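Local coordinates for protein leucine--tRNA ligase (Agrobacterium radiobacter, PDB 5AH5) that probably joins leucine to its cognate tRNA at the expense of ATP, as a zinc-containing class I leucyl-tRNA synthetase, at residues Phe80-His94 against Ile417-Ile429. Residues are numbered along the deposited sequence; the frame is centred on the assembly and turned at random. Where two conformers were deposited one is given.
Sequences FGLPAENAARKFGTH and ISRQRYWGCPIPI
Arg421 NH1 is gripped by two acceptors of helix 82-91, Glu85 OE1 by a salt bridge at 2.9 Å and Asn86 OD1 by a hydrogen bond at 3.2 Å. Both lie in the guanidinium plane and both bonds are nearly straight (175° and 171°), which fixes the rotation of the group, although OE1 itself is met from above the carboxylate plane. Leu82 CD2 covers one guanidinium face, 3.4 Å from Arg421 CZ; in the modelled one of its two conformers, the Arg89 guanidinium lies over the opposite face. Glu160 forms a second salt bridge, to Arg421 NH2. Glu85, extended with CG anti to its backbone N (chi1 -171°), crosses Trp423 at a slant, its CD nearest CB, and its OE2 reaches Tyr422 N through a water. At the start of the helix, Gly81 N, in the N-cap position, donates to Trp423 O (2.7 Å). Phe80 turns its edge to the Trp423 face in a T-shaped pair (centroids 4.8 Å), while Gly424 CA makes a CH-pi contact 3.6 Å from the Phe80 ring centroid. Trp423 NE1 is held by Ser79 O. The contact thus ties a helix of the class I catalytic region, the side chain of Ala84 about 10 Å from the bound leucyl-adenylate analogue, to the turn joining strands 415-419 and 425-432, with helix 128-143 touching Phe80.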
ATOM      1  N   PHE B  80     -14.333   3.203  11.198  1.00 25.95           N
ATOM      2  CA  PHE B  80     -15.115   4.408  11.074  1.00 29.62           C
ATOM      3  C   PHE B  80     -15.300   4.804   9.589  1.00 33.82           C
ATOM      4  O   PHE B  80     -14.630   4.277   8.671  1.00 35.20           O
ATOM      5  CB  PHE B  80     -14.434   5.601  11.786  1.00 30.08           C
ATOM      6  CG  PHE B  80     -14.931   5.897  13.238  1.00 27.61           C
ATOM      7  CD1 PHE B  80     -16.246   5.697  13.648  1.00 23.67           C
ATOM      8  CD2 PHE B  80     -14.061   6.495  14.140  1.00 26.42           C
ATOM      9  CE1 PHE B  80     -16.662   6.003  14.946  1.00 25.86           C
ATOM     10  CE2 PHE B  80     -14.486   6.853  15.412  1.00 25.92           C
ATOM     11  CZ  PHE B  80     -15.769   6.603  15.828  1.00 26.47           C
ATOM     12  N   GLY B  81     -16.238   5.720   9.392  1.00 28.48           N
ATOM     13  CA  GLY B  81     -16.521   6.316   8.128  1.00 27.11           C
ATOM     14  C   GLY B  81     -17.372   5.484   7.214  1.00 24.81           C
ATOM     15  O   GLY B  81     -18.000   4.522   7.603  1.00 26.56           O
ATOM     16  N   LEU B  82     -17.316   5.841   5.949  1.00 26.78           N
ATOM     17  CA  LEU B  82     -18.294   5.407   5.001  1.00 26.77           C
ATOM     18  C   LEU B  82     -18.459   3.948   4.863  1.00 27.25           C
ATOM     19  O   LEU B  82     -19.594   3.499   4.823  1.00 24.38           O
ATOM     20  CB  LEU B  82     -18.056   6.070   3.669  1.00 27.95           C
ATOM     21  CG  LEU B  82     -18.134   7.567   3.682  1.00 34.99           C
ATOM     22  CD1 LEU B  82     -17.967   8.054   2.248  1.00 38.94           C
ATOM     23  CD2 LEU B  82     -19.484   8.035   4.232  1.00 35.71           C
ATOM     24  N   PRO B  83     -17.335   3.152   4.862  1.00 27.71           N
ATOM     25  CA  PRO B  83     -17.547   1.762   4.569  1.00 26.64           C
ATOM     26  C   PRO B  83     -18.292   0.964   5.585  1.00 26.51           C
ATOM     27  O   PRO B  83     -19.232   0.195   5.238  1.00 26.44           O
ATOM     28  CB  PRO B  83     -16.117   1.208   4.297  1.00 29.22           C
ATOM     29  CG  PRO B  83     -15.360   2.388   3.838  1.00 28.45           C
ATOM     30  CD  PRO B  83     -15.928   3.544   4.648  1.00 30.41           C
ATOM     31  N   ALA B  84     -17.869   1.063   6.843  1.00 23.65           N
ATOM     32  CA  ALA B  84     -18.659   0.463   7.910  1.00 25.69           C
ATOM     33  C   ALA B  84     -20.083   1.060   7.921  1.00 21.60           C
ATOM     34  O   ALA B  84     -21.044   0.335   8.113  1.00 23.45           O
ATOM     35  CB  ALA B  84     -18.026   0.731   9.283  1.00 27.68           C
ATOM     36  N   GLU B  85     -20.169   2.366   7.797  1.00 22.87           N
ATOM     37  CA  GLU B  85     -21.463   3.069   8.066  1.00 24.79           C
ATOM     38  C   GLU B  85     -22.538   2.654   7.010  1.00 25.11           C
ATOM     39  O   GLU B  85     -23.687   2.289   7.365  1.00 22.93           O
ATOM     40  CB  GLU B  85     -21.291   4.583   8.144  1.00 25.52           C
ATOM     41  CG  GLU B  85     -22.642   5.209   8.658  1.00 27.06           C
ATOM     42  CD  GLU B  85     -22.636   6.686   8.814  1.00 25.62           C
ATOM     43  OE1 GLU B  85     -21.870   7.355   8.148  1.00 29.01           O
ATOM     44  OE2 GLU B  85     -23.430   7.213   9.650  1.00 35.59           O
ATOM     45  N   ASN B  86     -22.141   2.674   5.729  1.00 26.22           N
ATOM     46  CA  ASN B  86     -23.021   2.232   4.601  1.00 26.08           C
ATOM     47  C   ASN B  86     -23.345   0.777   4.754  1.00 27.65           C
ATOM     48  O   ASN B  86     -24.474   0.352   4.532  1.00 27.52           O
ATOM     49  CB  ASN B  86     -22.366   2.555   3.227  1.00 27.11           C
ATOM     50  CG  ASN B  86     -22.296   4.038   2.993  1.00 28.87           C
ATOM     51  OD1 ASN B  86     -23.073   4.784   3.583  1.00 26.68           O
ATOM     52  ND2 ASN B  86     -21.391   4.480   2.178  1.00 24.78           N
ATOM     53  N   ALA B  87     -22.409  -0.049   5.213  1.00 30.00           N
ATOM     54  CA  ALA B  87     -22.773  -1.466   5.287  1.00 26.52           C
ATOM     55  C   ALA B  87     -23.782  -1.685   6.420  1.00 25.89           C
ATOM     56  O   ALA B  87     -24.722  -2.527   6.342  1.00 25.74           O
ATOM     57  CB  ALA B  87     -21.563  -2.332   5.468  1.00 27.10           C
ATOM     58  N   ALA B  88     -23.568  -0.995   7.518  1.00 24.86           N
ATOM     59  CA  ALA B  88     -24.526  -1.067   8.621  1.00 24.95           C
ATOM     60  C   ALA B  88     -25.877  -0.500   8.172  1.00 24.93           C
ATOM     61  O   ALA B  88     -26.839  -1.118   8.427  1.00 21.84           O
ATOM     62  CB  ALA B  88     -24.021  -0.365   9.859  1.00 24.53           C
ATOM     63  N   ARG B  89     -25.924   0.589   7.430  1.00 25.01           N
ATOM     64  CA  ARG B  89     -27.206   1.125   6.966  0.70 32.18           C
ATOM     65  C   ARG B  89     -27.922   0.100   6.068  1.00 32.24           C
ATOM     66  O   ARG B  89     -29.079  -0.178   6.247  1.00 27.80           O
ATOM     67  CB  ARG B  89     -26.962   2.438   6.214  0.70 39.31           C
ATOM     68  CG  ARG B  89     -28.137   3.395   6.078  0.70 48.00           C
ATOM     69  CD  ARG B  89     -27.703   4.676   5.347  0.70 50.84           C
ATOM     70  NE  ARG B  89     -26.805   5.515   6.156  0.70 54.97           N
ATOM     71  CZ  ARG B  89     -26.466   6.780   5.880  0.70 54.31           C
ATOM     72  NH1 ARG B  89     -26.942   7.423   4.808  0.70 56.63           N
ATOM     73  NH2 ARG B  89     -25.648   7.419   6.700  0.70 52.05           N
ATOM     74  N   LYS B  90     -27.187  -0.485   5.123  1.00 30.64           N
ATOM     75  CA  LYS B  90     -27.785  -1.408   4.197  1.00 30.43           C
ATOM     76  C   LYS B  90     -28.321  -2.603   4.954  1.00 28.35           C
ATOM     77  O   LYS B  90     -29.351  -3.145   4.606  1.00 29.20           O
ATOM     78  CB  LYS B  90     -26.738  -1.766   3.119  1.00 35.57           C
ATOM     79  CG  LYS B  90     -27.215  -2.771   2.092  1.00 47.48           C
ATOM     80  CD  LYS B  90     -26.088  -3.284   1.162  1.00 54.02           C
ATOM     81  CE  LYS B  90     -26.683  -4.047  -0.038  1.00 61.86           C
ATOM     82  NZ  LYS B  90     -25.670  -4.852  -0.777  1.00 70.57           N
ATOM     83  N   PHE B  91     -27.647  -3.067   6.017  1.00 24.79           N
ATOM     84  CA  PHE B  91     -28.201  -4.217   6.738  1.00 23.04           C
ATOM     85  C   PHE B  91     -29.457  -3.817   7.659  1.00 23.31           C
ATOM     86  O   PHE B  91     -30.340  -4.623   7.903  1.00 22.47           O
ATOM     87  CB  PHE B  91     -27.113  -4.851   7.558  1.00 23.30           C
ATOM     88  CG  PHE B  91     -27.516  -6.145   8.162  1.00 25.79           C
ATOM     89  CD1 PHE B  91     -28.108  -6.189   9.400  1.00 29.16           C
ATOM     90  CD2 PHE B  91     -27.307  -7.328   7.490  1.00 27.28           C
ATOM     91  CE1 PHE B  91     -28.531  -7.385   9.944  1.00 27.41           C
ATOM     92  CE2 PHE B  91     -27.716  -8.514   8.029  1.00 24.23           C
ATOM     93  CZ  PHE B  91     -28.319  -8.539   9.253  1.00 28.00           C
ATOM     94  N   GLY B  92     -29.428  -2.616   8.198  1.00 24.12           N
ATOM     95  CA  GLY B  92     -30.445  -2.096   9.149  1.00 26.67           C
ATOM     96  C   GLY B  92     -30.017  -2.026  10.620  1.00 26.77           C
ATOM     97  O   GLY B  92     -30.875  -1.888  11.467  1.00 27.31           O
ATOM     98  N   THR B  93     -28.732  -2.164  10.948  1.00 25.42           N
ATOM     99  CA  THR B  93     -28.270  -2.132  12.350  1.00 24.64           C
ATOM    100  C   THR B  93     -27.482  -0.906  12.652  1.00 24.77           C
ATOM    101  O   THR B  93     -26.984  -0.212  11.744  1.00 25.63           O
ATOM    102  CB  THR B  93     -27.522  -3.394  12.749  1.00 28.09           C
ATOM    103  OG1 THR B  93     -26.475  -3.650  11.795  1.00 31.30           O
ATOM    104  CG2 THR B  93     -28.420  -4.517  12.789  1.00 27.39           C
ATOM    105  N   HIS B  94     -27.394  -0.553  13.936  1.00 23.54           N
ATOM    106  CA  HIS B  94     -26.545   0.619  14.311  1.00 23.52           C
ATOM    107  C   HIS B  94     -25.060   0.253  13.914  1.00 22.09           C
ATOM    108  O   HIS B  94     -24.670  -0.910  14.045  1.00 20.57           O
ATOM    109  CB  HIS B  94     -26.649   0.826  15.853  1.00 26.93           C
ATOM    110  CG  HIS B  94     -25.986   2.080  16.353  1.00 29.10           C
ATOM    111  ND1 HIS B  94     -24.621   2.183  16.479  1.00 27.75           N
ATOM    112  CD2 HIS B  94     -26.489   3.257  16.802  1.00 28.37           C
ATOM    113  CE1 HIS B  94     -24.299   3.371  16.957  1.00 29.22           C
ATOM    114  NE2 HIS B  94     -25.420   4.051  17.149  1.00 30.15           N
ATOM    115  N   ILE B 417     -11.267  17.021   5.285  1.00 27.51           N
ATOM    116  CA  ILE B 417     -11.442  15.955   6.268  1.00 29.08           C
ATOM    117  C   ILE B 417     -12.760  15.947   7.010  1.00 30.40           C
ATOM    118  O   ILE B 417     -13.116  14.928   7.604  1.00 31.59           O
ATOM    119  CB  ILE B 417     -10.263  15.871   7.267  1.00 29.18           C
ATOM    120  CG1 ILE B 417     -10.013  17.201   7.996  1.00 30.42           C
ATOM    121  CG2 ILE B 417      -9.022  15.459   6.492  1.00 32.98           C
ATOM    122  CD1 ILE B 417      -9.144  17.085   9.239  1.00 31.84           C
ATOM    123  N   SER B 418     -13.502  17.036   6.948  1.00 30.26           N
ATOM    124  CA  SER B 418     -14.791  17.103   7.606  1.00 29.31           C
ATOM    125  C   SER B 418     -15.904  16.469   6.776  1.00 29.11           C
ATOM    126  O   SER B 418     -16.038  16.713   5.582  1.00 30.97           O
ATOM    127  CB  SER B 418     -15.124  18.524   8.069  1.00 27.59           C
ATOM    128  OG  SER B 418     -14.839  19.530   7.116  1.00 28.54           O
ATOM    129  N   ARG B 419     -16.668  15.620   7.443  1.00 25.84           N
ATOM    130  CA  ARG B 419     -17.706  14.838   6.824  1.00 27.58           C
ATOM    131  C   ARG B 419     -19.020  15.085   7.573  1.00 27.27           C
ATOM    132  O   ARG B 419     -19.030  15.069   8.794  1.00 27.26           O
ATOM    133  CB  ARG B 419     -17.308  13.352   6.876  1.00 27.84           C
ATOM    134  CG  ARG B 419     -15.971  13.116   6.174  1.00 31.16           C
ATOM    135  CD  ARG B 419     -16.127  13.282   4.676  1.00 30.93           C
ATOM    136  NE  ARG B 419     -14.850  13.024   4.014  1.00 30.03           N
ATOM    137  CZ  ARG B 419     -13.988  13.947   3.675  1.00 32.30           C
ATOM    138  NH1 ARG B 419     -14.253  15.243   3.872  1.00 31.70           N
ATOM    139  NH2 ARG B 419     -12.838  13.579   3.112  1.00 34.52           N
ATOM    140  N   GLN B 420     -20.123  15.230   6.846  1.00 26.30           N
ATOM    141  CA  GLN B 420     -21.462  15.478   7.474  1.00 27.43           C
ATOM    142  C   GLN B 420     -22.073  14.152   7.720  1.00 28.21           C
ATOM    143  O   GLN B 420     -23.142  13.790   7.211  1.00 27.73           O
ATOM    144  CB  GLN B 420     -22.375  16.400   6.638  1.00 25.56           C
ATOM    145  CG  GLN B 420     -21.774  17.817   6.377  1.00 26.00           C
ATOM    146  CD  GLN B 420     -20.461  17.776   5.528  1.00 30.14           C
ATOM    147  OE1 GLN B 420     -20.461  17.147   4.502  1.00 28.54           O
ATOM    148  NE2 GLN B 420     -19.370  18.408   5.975  1.00 29.38           N
ATOM    149  N   ARG B 421     -21.413  13.420   8.590  1.00 28.45           N
ATOM    150  CA  ARG B 421     -21.776  12.028   8.866  1.00 28.50           C
ATOM    151  C   ARG B 421     -21.661  11.739  10.353  1.00 25.31           C
ATOM    152  O   ARG B 421     -20.849  12.324  10.993  1.00 24.04           O
ATOM    153  CB  ARG B 421     -20.766  11.167   8.108  1.00 28.95           C
ATOM    154  CG  ARG B 421     -21.103  11.101   6.648  1.00 33.12           C
ATOM    155  CD  ARG B 421     -21.973   9.886   6.615  1.00 35.97           C
ATOM    156  NE  ARG B 421     -22.490   9.764   5.352  1.00 40.00           N
ATOM    157  CZ  ARG B 421     -22.765   8.609   4.754  1.00 34.26           C
ATOM    158  NH1 ARG B 421     -22.659   7.412   5.338  1.00 35.62           N
ATOM    159  NH2 ARG B 421     -23.204   8.713   3.549  1.00 32.01           N
ATOM    160  N   TYR B 422     -22.484  10.827  10.833  1.00 23.43           N
ATOM    161  CA  TYR B 422     -22.468  10.339  12.187  1.00 27.23           C
ATOM    162  C   TYR B 422     -21.214   9.459  12.524  1.00 29.94           C
ATOM    163  O   TYR B 422     -20.541   9.679  13.552  1.00 27.26           O
ATOM    164  CB  TYR B 422     -23.713   9.489  12.430  1.00 22.69           C
ATOM    165  CG  TYR B 422     -23.772   8.781  13.770  1.00 25.24           C
ATOM    166  CD1 TYR B 422     -24.068   9.463  14.969  1.00 27.71           C
ATOM    167  CD2 TYR B 422     -23.610   7.425  13.856  1.00 25.80           C
ATOM    168  CE1 TYR B 422     -24.137   8.783  16.193  1.00 25.87           C
ATOM    169  CE2 TYR B 422     -23.613   6.768  15.055  1.00 24.30           C
ATOM    170  CZ  TYR B 422     -23.920   7.463  16.239  1.00 26.01           C
ATOM    171  OH  TYR B 422     -23.960   6.767  17.434  1.00 26.87           O
ATOM    172  N   TRP B 423     -20.903   8.489  11.655  1.00 26.24           N
ATOM    173  CA  TRP B 423     -20.050   7.379  12.058  1.00 28.57           C
ATOM    174  C   TRP B 423     -18.625   7.704  11.677  1.00 28.61           C
ATOM    175  O   TRP B 423     -18.110   7.269  10.615  1.00 27.13           O
ATOM    176  CB  TRP B 423     -20.576   6.062  11.513  1.00 24.22           C
ATOM    177  CG  TRP B 423     -19.829   4.900  12.046  1.00 25.46           C
ATOM    178  CD1 TRP B 423     -19.001   4.057  11.309  1.00 25.76           C
ATOM    179  CD2 TRP B 423     -19.775   4.433  13.408  1.00 23.48           C
ATOM    180  NE1 TRP B 423     -18.484   3.110  12.134  1.00 26.85           N
ATOM    181  CE2 TRP B 423     -18.909   3.329  13.427  1.00 23.72           C
ATOM    182  CE3 TRP B 423     -20.352   4.874  14.639  1.00 23.73           C
ATOM    183  CZ2 TRP B 423     -18.638   2.603  14.600  1.00 24.07           C
ATOM    184  CZ3 TRP B 423     -20.076   4.167  15.815  1.00 22.23           C
ATOM    185  CH2 TRP B 423     -19.201   3.057  15.797  1.00 26.20           C
ATOM    186  N   GLY B 424     -18.037   8.568  12.502  1.00 26.18           N
ATOM    187  CA  GLY B 424     -16.598   8.926  12.404  1.00 29.33           C
ATOM    188  C   GLY B 424     -16.161   9.634  13.658  1.00 27.98           C
ATOM    189  O   GLY B 424     -16.967   9.906  14.601  1.00 25.85           O
ATOM    190  N   CYS B 425     -14.915  10.004  13.673  1.00 24.60           N
ATOM    191  CA  CYS B 425     -14.321  10.608  14.879  1.00 27.66           C
ATOM    192  C   CYS B 425     -14.808  12.045  15.044  1.00 27.94           C
ATOM    193  O   CYS B 425     -14.575  12.850  14.142  1.00 24.24           O
ATOM    194  CB  CYS B 425     -12.810  10.610  14.734  1.00 30.72           C
ATOM    195  SG  CYS B 425     -11.968  11.178  16.208  1.00 29.95           S
ATOM    196  N   PRO B 426     -15.440  12.409  16.209  1.00 25.69           N
ATOM    197  CA  PRO B 426     -15.821  13.794  16.328  1.00 22.77           C
ATOM    198  C   PRO B 426     -14.680  14.763  16.251  1.00 23.72           C
ATOM    199  O   PRO B 426     -13.573  14.435  16.667  1.00 26.48           O
ATOM    200  CB  PRO B 426     -16.577  13.862  17.692  1.00 26.17           C
ATOM    201  CG  PRO B 426     -17.041  12.471  17.920  1.00 23.63           C
ATOM    202  CD  PRO B 426     -15.953  11.608  17.331  1.00 28.18           C
ATOM    203  N   ILE B 427     -14.929  15.916  15.636  1.00 25.16           N
ATOM    204  CA  ILE B 427     -13.986  17.014  15.540  1.00 27.79           C
ATOM    205  C   ILE B 427     -14.030  17.778  16.891  1.00 33.14           C
ATOM    206  O   ILE B 427     -15.083  18.262  17.251  1.00 27.65           O
ATOM    207  CB  ILE B 427     -14.360  17.892  14.371  1.00 27.78           C
ATOM    208  CG1 ILE B 427     -14.116  17.072  13.084  1.00 30.96           C
ATOM    209  CG2 ILE B 427     -13.579  19.228  14.384  1.00 30.90           C
ATOM    210  CD1 ILE B 427     -14.138  17.882  11.793  1.00 34.52           C
ATOM    211  N   PRO B 428     -12.898  17.825  17.645  1.00 30.25           N
ATOM    212  CA  PRO B 428     -12.851  18.259  19.055  1.00 30.48           C
ATOM    213  C   PRO B 428     -12.720  19.789  19.156  1.00 31.11           C
ATOM    214  O   PRO B 428     -11.735  20.355  19.673  1.00 31.64           O
ATOM    215  CB  PRO B 428     -11.634  17.500  19.591  1.00 27.40           C
ATOM    216  CG  PRO B 428     -10.692  17.581  18.424  1.00 28.52           C
ATOM    217  CD  PRO B 428     -11.581  17.283  17.222  1.00 29.08           C
ATOM    218  N   ILE B 429     -13.719  20.442  18.576  1.00 32.25           N
ATOM    219  CA  ILE B 429     -13.792  21.895  18.432  1.00 30.95           C
ATOM    220  C   ILE B 429     -15.166  22.355  18.950  1.00 32.22           C
ATOM    221  O   ILE B 429     -16.186  21.624  18.848  1.00 31.55           O
ATOM    222  CB  ILE B 429     -13.620  22.289  16.985  1.00 31.85           C
ATOM    223  CG1 ILE B 429     -12.206  21.924  16.514  1.00 33.96           C
ATOM    224  CG2 ILE B 429     -13.873  23.794  16.769  1.00 34.37           C
ATOM    225  CD1 ILE B 429     -11.117  22.876  16.960  1.00 34.89           C
TER
HETATM  226  O   HOH W   1     -24.235   9.589   8.815  1.00 28.05           O